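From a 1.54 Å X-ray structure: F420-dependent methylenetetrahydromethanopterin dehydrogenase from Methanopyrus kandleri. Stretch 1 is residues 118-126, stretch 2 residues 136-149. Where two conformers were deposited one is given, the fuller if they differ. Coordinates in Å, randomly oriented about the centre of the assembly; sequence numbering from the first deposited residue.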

# COMPACT_ATOMS: atom_id res chain seq x y z
N LEU A 118 19.45 4.86 -27.42
CA LEU A 118 18.54 3.72 -27.43
C LEU A 118 18.18 3.39 -25.99
O LEU A 118 19.04 3.10 -25.18
CB LEU A 118 19.21 2.52 -28.11
CG LEU A 118 19.58 2.82 -29.57
CD1 LEU A 118 20.21 1.57 -30.17
CD2 LEU A 118 18.31 3.19 -30.37
N VAL A 119 16.89 3.47 -25.65
CA VAL A 119 16.44 3.25 -24.30
C VAL A 119 15.81 1.87 -24.19
O VAL A 119 14.64 1.67 -24.59
CB VAL A 119 15.43 4.38 -23.92
CG1 VAL A 119 15.01 4.26 -22.46
CG2 VAL A 119 16.12 5.73 -24.14
N LYS A 120 16.56 0.91 -23.65
CA LYS A 120 16.04 -0.45 -23.58
C LYS A 120 14.78 -0.60 -22.72
O LYS A 120 13.89 -1.37 -23.03
CB LYS A 120 17.15 -1.45 -23.17
CG LYS A 120 18.33 -1.37 -24.11
CD LYS A 120 19.42 -2.43 -23.85
CE LYS A 120 18.99 -3.76 -24.45
NZ LYS A 120 20.04 -4.81 -24.26
N PRO A 121 14.69 0.15 -21.61
CA PRO A 121 13.46 -0.02 -20.83
C PRO A 121 12.19 0.64 -21.43
O PRO A 121 11.09 0.49 -20.85
CB PRO A 121 13.78 0.57 -19.46
CG PRO A 121 15.13 1.23 -19.59
CD PRO A 121 15.80 0.71 -20.82
N ASP A 122 12.33 1.34 -22.56
CA ASP A 122 11.18 2.01 -23.20
C ASP A 122 10.50 0.94 -24.03
O ASP A 122 10.61 0.90 -25.26
CB ASP A 122 11.70 3.14 -24.10
CG ASP A 122 10.70 4.25 -24.30
OD1 ASP A 122 9.49 3.93 -24.37
OD2 ASP A 122 11.13 5.43 -24.41
N ALA A 123 9.77 0.09 -23.32
CA ALA A 123 9.17 -1.10 -23.90
C ALA A 123 7.89 -0.99 -24.70
O ALA A 123 7.00 -0.23 -24.37
CB ALA A 123 8.94 -2.10 -22.76
N MSE A 124 7.81 -1.73 -25.80
CA MSE A 124 6.59 -1.72 -26.61
C MSE A 124 5.43 -2.23 -25.76
O MSE A 124 5.57 -3.17 -24.97
CB MSE A 124 6.77 -2.63 -27.83
CG MSE A 124 5.61 -2.59 -28.81
SE MSE A 124 5.84 -3.94 -30.18
CE MSE A 124 4.76 -5.34 -29.42
N LEU A 125 4.27 -1.61 -25.92
CA LEU A 125 3.10 -2.00 -25.14
C LEU A 125 2.35 -3.21 -25.73
O LEU A 125 2.71 -3.70 -26.82
CB LEU A 125 2.18 -0.81 -24.91
CG LEU A 125 1.78 0.14 -26.03
CD1 LEU A 125 1.10 -0.59 -27.15
CD2 LEU A 125 0.88 1.21 -25.41
N GLY A 126 1.33 -3.68 -25.00
CA GLY A 126 0.57 -4.87 -25.42
C GLY A 126 -0.48 -4.51 -26.44
O GLY A 126 -1.69 -4.58 -26.16
N GLU A 136 -6.29 2.35 -21.99
CA GLU A 136 -5.24 1.45 -21.55
C GLU A 136 -3.87 1.93 -22.07
O GLU A 136 -2.86 1.81 -21.37
CB GLU A 136 -5.49 -0.01 -22.04
CG GLU A 136 -4.44 -1.01 -21.56
CD GLU A 136 -4.43 -1.21 -20.06
OE1 GLU A 136 -3.34 -1.20 -19.45
OE2 GLU A 136 -5.52 -1.40 -19.47
N MSE A 137 -3.84 2.47 -23.30
CA MSE A 137 -2.59 2.98 -23.90
C MSE A 137 -2.06 4.19 -23.10
O MSE A 137 -0.86 4.42 -23.01
CB MSE A 137 -2.81 3.42 -25.34
CG MSE A 137 -1.64 4.23 -25.88
SE MSE A 137 -2.06 5.27 -27.44
CE MSE A 137 -3.09 6.70 -26.65
N ALA A 138 -2.98 4.98 -22.57
CA ALA A 138 -2.57 6.15 -21.73
C ALA A 138 -2.11 5.70 -20.34
O ALA A 138 -1.13 6.25 -19.80
CB ALA A 138 -3.72 7.17 -21.61
N ILE A 139 -2.78 4.70 -19.75
CA ILE A 139 -2.39 4.20 -18.44
C ILE A 139 -0.99 3.60 -18.52
O ILE A 139 -0.14 3.83 -17.68
CB ILE A 139 -3.39 3.15 -17.93
CG1 ILE A 139 -4.72 3.88 -17.66
CG2 ILE A 139 -2.85 2.42 -16.71
CD1 ILE A 139 -5.83 2.94 -17.23
N TYR A 140 -0.73 2.81 -19.56
CA TYR A 140 0.61 2.24 -19.70
C TYR A 140 1.67 3.32 -19.86
O TYR A 140 2.72 3.24 -19.23
CB TYR A 140 0.64 1.33 -20.96
CG TYR A 140 1.98 0.71 -21.25
CD1 TYR A 140 2.28 -0.55 -20.75
CD2 TYR A 140 2.94 1.38 -22.02
CE1 TYR A 140 3.54 -1.16 -21.02
CE2 TYR A 140 4.20 0.79 -22.29
CZ TYR A 140 4.47 -0.48 -21.79
OH TYR A 140 5.69 -1.06 -22.10
N ASN A 141 1.38 4.29 -20.72
CA ASN A 141 2.34 5.38 -20.90
C ASN A 141 2.56 6.15 -19.60
O ASN A 141 3.68 6.63 -19.38
CB ASN A 141 1.94 6.29 -22.04
CG ASN A 141 2.37 5.70 -23.35
OD1 ASN A 141 1.59 5.04 -24.04
ND2 ASN A 141 3.64 5.89 -23.68
N ALA A 142 1.53 6.29 -18.78
CA ALA A 142 1.71 6.97 -17.47
C ALA A 142 2.69 6.17 -16.61
O ALA A 142 3.57 6.73 -15.97
CB ALA A 142 0.35 7.10 -16.74
N ASP A 143 2.55 4.84 -16.59
CA ASP A 143 3.45 4.04 -15.80
C ASP A 143 4.87 4.09 -16.36
O ASP A 143 5.83 4.21 -15.57
CB ASP A 143 2.95 2.58 -15.75
CG ASP A 143 1.77 2.42 -14.79
OD1 ASP A 143 1.63 3.22 -13.83
OD2 ASP A 143 0.98 1.47 -14.99
N LEU A 144 5.00 3.97 -17.68
CA LEU A 144 6.33 4.03 -18.29
C LEU A 144 6.99 5.39 -18.03
O LEU A 144 8.18 5.44 -17.71
CB LEU A 144 6.20 3.71 -19.78
CG LEU A 144 7.48 3.87 -20.60
CD1 LEU A 144 8.58 2.96 -20.08
CD2 LEU A 144 7.16 3.54 -22.08
N MSE A 145 6.21 6.48 -18.15
CA MSE A 145 6.78 7.82 -17.90
C MSE A 145 7.29 7.91 -16.46
O MSE A 145 8.38 8.49 -16.19
CB MSE A 145 5.71 8.90 -18.16
CG MSE A 145 6.28 10.29 -18.04
SE MSE A 145 4.89 11.60 -18.50
CE MSE A 145 4.54 10.94 -20.31
N LYS A 146 6.52 7.38 -15.51
CA LYS A 146 6.96 7.41 -14.11
C LYS A 146 8.27 6.63 -13.96
O LYS A 146 9.21 7.06 -13.28
CB LYS A 146 5.86 6.81 -13.21
CG LYS A 146 6.23 6.61 -11.76
CD LYS A 146 6.73 7.89 -11.13
CE LYS A 146 6.95 7.68 -9.64
NZ LYS A 146 7.51 8.87 -8.99
N VAL A 147 8.35 5.46 -14.60
CA VAL A 147 9.58 4.68 -14.52
C VAL A 147 10.76 5.45 -15.10
O VAL A 147 11.80 5.59 -14.44
CB VAL A 147 9.40 3.34 -15.28
CG1 VAL A 147 10.79 2.62 -15.44
CG2 VAL A 147 8.42 2.46 -14.54
N LEU A 148 10.62 5.96 -16.31
CA LEU A 148 11.75 6.65 -16.96
C LEU A 148 12.17 7.91 -16.21
O LEU A 148 13.36 8.27 -16.18
CB LEU A 148 11.42 6.94 -18.43
CG LEU A 148 11.13 5.67 -19.24
CD1 LEU A 148 10.81 6.05 -20.65
CD2 LEU A 148 12.37 4.74 -19.23
N ALA A 149 11.21 8.57 -15.57
CA ALA A 149 11.54 9.80 -14.84
C ALA A 149 12.14 9.50 -13.49
O ALA A 149 13.28 9.92 -13.22
CB ALA A 149 10.26 10.65 -14.69

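Leu125, Tyr140 and Leu148 organise the contact between a loop that leaves a strand (118-119) and one side of a helix (136-149); together the two stretches bury 396 Å². Leu125 has the largest share, 78 Å², and its CA-to-CB bond points toward the helix. Its CB lies over one face of the Tyr140 ring, 3.7 Å from the ring centroid and 12° off the ring normal, a CH-pi contact that sets an aliphatic carbon almost squarely above the aromatic system. With chi1 at 47° (p) and chi2 at 58° (p), the side chain also reaches one helical turn back, where Leu125 CD2 packs 4.0 Å from Met137 CG; Met137 is a selenomethionine whose side-chain end leads away from the loop.

Tyr140, covered over 74 Å², combines this packing with the one hydrogen bond across the contact. Its chi1 is t, and the ring extends from the helix to the loop so that Tyr140 OH donates to Ala123 O at 2.7 Å. The acceptor lies at the ring edge, near its plane, so the phenol binds backbone with its hydroxyl while its face remains free for Leu125. Because the acceptor is a main-chain carbonyl, the bond does not depend on the methyl side chain of Ala123, although Ala123 CB comes within 3.5 Å of Tyr140 OH.

Two turns further along the helix, Leu148 (56 Å²) meets the start of the loop. Leu148 CD2 lies 4.2 Å from Val119 CG1 and 4.4 Å from Pro121 CB, two residues of the type I turn Val119-Asp122, which Asp122 N closes by bonding to Val119 O at 3.1 Å. Between Tyr140 and Leu148, Leu144 places CD1 3.6 Å from Pro121 O and CD2 3.3 Å from Asp122 OD1. Both carboxylate oxygens of Asp122 are hydrogen-bonded elsewhere in the structure.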